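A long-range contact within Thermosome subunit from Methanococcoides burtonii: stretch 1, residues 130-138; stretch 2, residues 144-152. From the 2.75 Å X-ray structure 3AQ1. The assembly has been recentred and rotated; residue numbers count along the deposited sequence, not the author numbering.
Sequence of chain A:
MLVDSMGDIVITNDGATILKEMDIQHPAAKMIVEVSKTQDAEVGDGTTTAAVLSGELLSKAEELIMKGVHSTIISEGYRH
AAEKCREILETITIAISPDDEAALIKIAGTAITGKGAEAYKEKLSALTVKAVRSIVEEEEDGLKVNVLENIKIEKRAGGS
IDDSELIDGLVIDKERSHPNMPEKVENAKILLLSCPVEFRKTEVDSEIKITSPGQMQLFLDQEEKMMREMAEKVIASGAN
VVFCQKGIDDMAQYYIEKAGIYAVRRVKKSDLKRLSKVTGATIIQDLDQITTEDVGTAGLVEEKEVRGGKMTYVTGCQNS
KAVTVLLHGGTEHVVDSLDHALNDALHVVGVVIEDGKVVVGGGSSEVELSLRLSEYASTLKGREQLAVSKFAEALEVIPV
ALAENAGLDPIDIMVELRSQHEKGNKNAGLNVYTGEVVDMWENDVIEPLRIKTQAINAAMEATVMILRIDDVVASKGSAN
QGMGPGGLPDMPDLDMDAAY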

# COMPACT_ATOMS: atom_id res chain seq x y z
N LYS A 130 -9.93 10.33 -0.35
CA LYS A 130 -9.55 11.71 -0.60
C LYS A 130 -8.03 11.91 -0.51
O LYS A 130 -7.47 12.74 -1.22
CB LYS A 130 -10.27 12.59 0.40
CG LYS A 130 -9.92 14.05 0.34
CD LYS A 130 -10.85 14.83 1.24
CE LYS A 130 -10.49 16.31 1.30
NZ LYS A 130 -11.34 17.01 2.32
N ALA A 131 -7.38 11.15 0.36
CA ALA A 131 -5.93 11.19 0.52
C ALA A 131 -5.26 10.51 -0.66
O ALA A 131 -4.39 11.10 -1.32
CB ALA A 131 -5.53 10.51 1.82
N VAL A 132 -5.67 9.28 -0.94
CA VAL A 132 -5.11 8.52 -2.05
C VAL A 132 -5.30 9.26 -3.36
O VAL A 132 -4.34 9.50 -4.07
CB VAL A 132 -5.71 7.12 -2.15
CG1 VAL A 132 -5.49 6.55 -3.54
CG2 VAL A 132 -5.09 6.22 -1.12
N ARG A 133 -6.54 9.65 -3.65
CA ARG A 133 -6.83 10.40 -4.88
C ARG A 133 -5.94 11.61 -5.09
O ARG A 133 -5.83 12.11 -6.20
CB ARG A 133 -8.30 10.85 -4.93
CG ARG A 133 -9.23 9.79 -5.47
CD ARG A 133 -10.66 10.23 -5.39
NE ARG A 133 -10.93 11.37 -6.24
CZ ARG A 133 -12.13 11.64 -6.75
NH1 ARG A 133 -13.16 10.83 -6.47
NH2 ARG A 133 -12.31 12.70 -7.52
N SER A 134 -5.32 12.09 -4.02
CA SER A 134 -4.61 13.36 -4.10
C SER A 134 -3.10 13.17 -4.24
O SER A 134 -2.36 14.14 -4.38
CB SER A 134 -4.96 14.25 -2.90
OG SER A 134 -3.93 14.32 -1.94
N ILE A 135 -2.65 11.92 -4.22
CA ILE A 135 -1.26 11.61 -4.51
C ILE A 135 -1.11 10.70 -5.73
O ILE A 135 -0.04 10.14 -5.97
CB ILE A 135 -0.56 10.94 -3.32
CG1 ILE A 135 -1.19 9.57 -3.03
CG2 ILE A 135 -0.61 11.83 -2.10
CD1 ILE A 135 -0.25 8.60 -2.42
N VAL A 136 -2.19 10.53 -6.50
CA VAL A 136 -2.15 9.74 -7.73
C VAL A 136 -1.26 10.38 -8.80
O VAL A 136 -1.50 11.51 -9.23
CB VAL A 136 -3.55 9.54 -8.34
CG1 VAL A 136 -3.44 8.80 -9.68
CG2 VAL A 136 -4.45 8.78 -7.39
N GLU A 137 -0.25 9.65 -9.25
CA GLU A 137 0.68 10.15 -10.27
C GLU A 137 0.38 9.53 -11.63
O GLU A 137 0.04 8.36 -11.73
CB GLU A 137 2.14 9.89 -9.87
CG GLU A 137 2.62 10.75 -8.70
CD GLU A 137 4.00 10.34 -8.17
OE1 GLU A 137 4.15 9.18 -7.71
OE2 GLU A 137 4.92 11.19 -8.18
N GLU A 138 0.48 10.33 -12.68
CA GLU A 138 0.29 9.82 -14.03
C GLU A 138 1.61 9.28 -14.56
O GLU A 138 2.68 9.73 -14.15
CB GLU A 138 -0.24 10.91 -14.96
CG GLU A 138 -1.29 10.43 -15.93
CD GLU A 138 -2.66 11.02 -15.63
OE1 GLU A 138 -2.93 11.32 -14.45
OE2 GLU A 138 -3.45 11.18 -16.58
N LYS A 144 0.37 5.52 -10.94
CA LYS A 144 1.20 5.17 -9.78
C LYS A 144 0.67 5.85 -8.51
O LYS A 144 0.38 7.05 -8.52
CB LYS A 144 2.67 5.57 -10.05
CG LYS A 144 3.61 5.45 -8.84
CD LYS A 144 5.08 5.52 -9.28
CE LYS A 144 5.95 6.40 -8.37
NZ LYS A 144 7.39 6.46 -8.80
N VAL A 145 0.53 5.07 -7.43
CA VAL A 145 0.15 5.61 -6.12
C VAL A 145 1.16 5.27 -5.03
O VAL A 145 1.12 4.19 -4.46
CB VAL A 145 -1.23 5.12 -5.67
CG1 VAL A 145 -1.55 5.66 -4.30
CG2 VAL A 145 -2.31 5.54 -6.66
N ASN A 146 2.07 6.20 -4.74
CA ASN A 146 3.11 5.93 -3.75
C ASN A 146 2.72 6.29 -2.32
O ASN A 146 3.04 7.37 -1.82
CB ASN A 146 4.41 6.63 -4.14
CG ASN A 146 5.55 6.32 -3.16
OD1 ASN A 146 5.34 5.66 -2.13
ND2 ASN A 146 6.75 6.80 -3.47
N VAL A 147 2.06 5.36 -1.65
CA VAL A 147 1.58 5.60 -0.29
C VAL A 147 2.69 5.71 0.77
O VAL A 147 2.65 6.57 1.63
CB VAL A 147 0.51 4.56 0.09
CG1 VAL A 147 -0.09 4.86 1.46
CG2 VAL A 147 -0.59 4.56 -0.97
N LEU A 148 3.71 4.86 0.69
CA LEU A 148 4.80 4.88 1.66
C LEU A 148 5.47 6.26 1.82
O LEU A 148 5.74 6.69 2.93
CB LEU A 148 5.85 3.82 1.32
CG LEU A 148 5.33 2.39 1.14
CD1 LEU A 148 6.40 1.47 0.56
CD2 LEU A 148 4.76 1.81 2.45
N GLU A 149 5.73 6.93 0.70
CA GLU A 149 6.49 8.18 0.68
C GLU A 149 5.62 9.44 0.58
O GLU A 149 5.96 10.49 1.12
CB GLU A 149 7.48 8.19 -0.49
CG GLU A 149 8.54 7.10 -0.46
CD GLU A 149 9.48 7.16 -1.66
OE1 GLU A 149 9.43 8.15 -2.42
OE2 GLU A 149 10.27 6.21 -1.84
N ASN A 150 4.50 9.32 -0.12
CA ASN A 150 3.63 10.46 -0.35
C ASN A 150 2.54 10.68 0.69
O ASN A 150 1.88 11.71 0.68
CB ASN A 150 3.02 10.38 -1.75
CG ASN A 150 3.99 10.82 -2.83
OD1 ASN A 150 4.87 11.64 -2.58
ND2 ASN A 150 3.82 10.29 -4.03
N ILE A 151 2.32 9.73 1.59
CA ILE A 151 1.40 9.97 2.69
C ILE A 151 2.03 9.74 4.06
O ILE A 151 2.58 8.69 4.34
CB ILE A 151 0.09 9.21 2.53
CG1 ILE A 151 -0.62 9.69 1.27
CG2 ILE A 151 -0.80 9.40 3.76
CD1 ILE A 151 -1.96 9.07 1.02
N LYS A 152 1.96 10.75 4.91
CA LYS A 152 2.37 10.60 6.29
C LYS A 152 1.14 10.76 7.19
O LYS A 152 0.35 11.68 7.02
CB LYS A 152 3.42 11.64 6.68
CG LYS A 152 3.63 11.71 8.18
CD LYS A 152 4.55 12.82 8.62
CE LYS A 152 4.50 12.94 10.13
NZ LYS A 152 5.74 13.55 10.67
O HOH W 1 2.29 8.76 -5.69

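Where do the two backbones touch? They meet at one short antiparallel pairing, Glu-137 with Lys-144. Glu-137 N donates to Lys-144 O at 2.8 Å, and Lys-144 N returns a bond to Glu-137 O at 3.0 Å; both are nearly straight, so the two residues close a compact ring of backbone bonds. Next to them Val-136 faces Val-145, their CA atoms 5.0 Å apart, and turns its side chain to the same face of the sheet as Val-145, with CG2 of Val-136 4.0 Å from CG2 of Val-145. Branching at CB suits valine to this extended backbone, where it places a broad apolar surface close to the main chain.

What fills the hollow beyond the strands? The main bump is Ile-135, which has more of its surface covered by the other stretch than any other residue here. A type I turn runs from Val-132 to Ile-135, closed by Ile-135 N bonding to Val-132 O at 3.0 Å, and the CB of Ile-135 points toward stretch 2. The hollow is made of Val-145, Asn-146, the short helix and Ile-151. Into it reaches CD1 of Ile-135, 3.7 Å from Val-145 CG1, 3.6 Å from Asn-146 O and 3.9 Å from Ile-151 CG1. CG2 of the same isoleucine lies 3.7 Å from Asn-150 O. A slim, branched, purely apolar side chain can touch all of these at once, and it is buried in doing so.

How does the helix of stretch 1 settle against the other end? Here the bump comes from stretch 2. Ile-151, the first residue to leave helical geometry, extends its side chain toward the helix, and its CD1 packs 3.9 Å from Ala-131 CB. Alanine presents only a methyl here, and CD1 of Ile-151 also comes within 4.2 Å of the backbone atom Val-132 N. Val-132 joins the apolar patch from the side, its CG1 4.1 Å from CG1 of Val-145.

What occupies the polar gap that the hydrocarbon leaves? A single water sits there, giving hydrogen bonds to Ile-135 O at 2.7 Å and Glu-137 OE1 at 2.8 Å, and accepting from Asn-146 N and Asn-150 ND2, each at 2.7 Å. It thus ties two groups of each stretch together where OE1 of Glu-137 and ND2 of Asn-150 stand 3.9 Å apart. Asn-146 also caps the short helix, its OD1 accepting from Glu-149 N at 3.1 Å, at the start of the helix whose backbone Ile-135 packs against. On the face away from Val-136 and Val-145, the same side as the water, the side chains of Glu-137 and Lys-144 lie alongside each other, OE1 of Glu-137 3.4 Å from CE of Lys-144. The charged ends, Glu-137 OE1 and Lys-144 NZ, remain 4.4 Å apart, too far for a salt bridge.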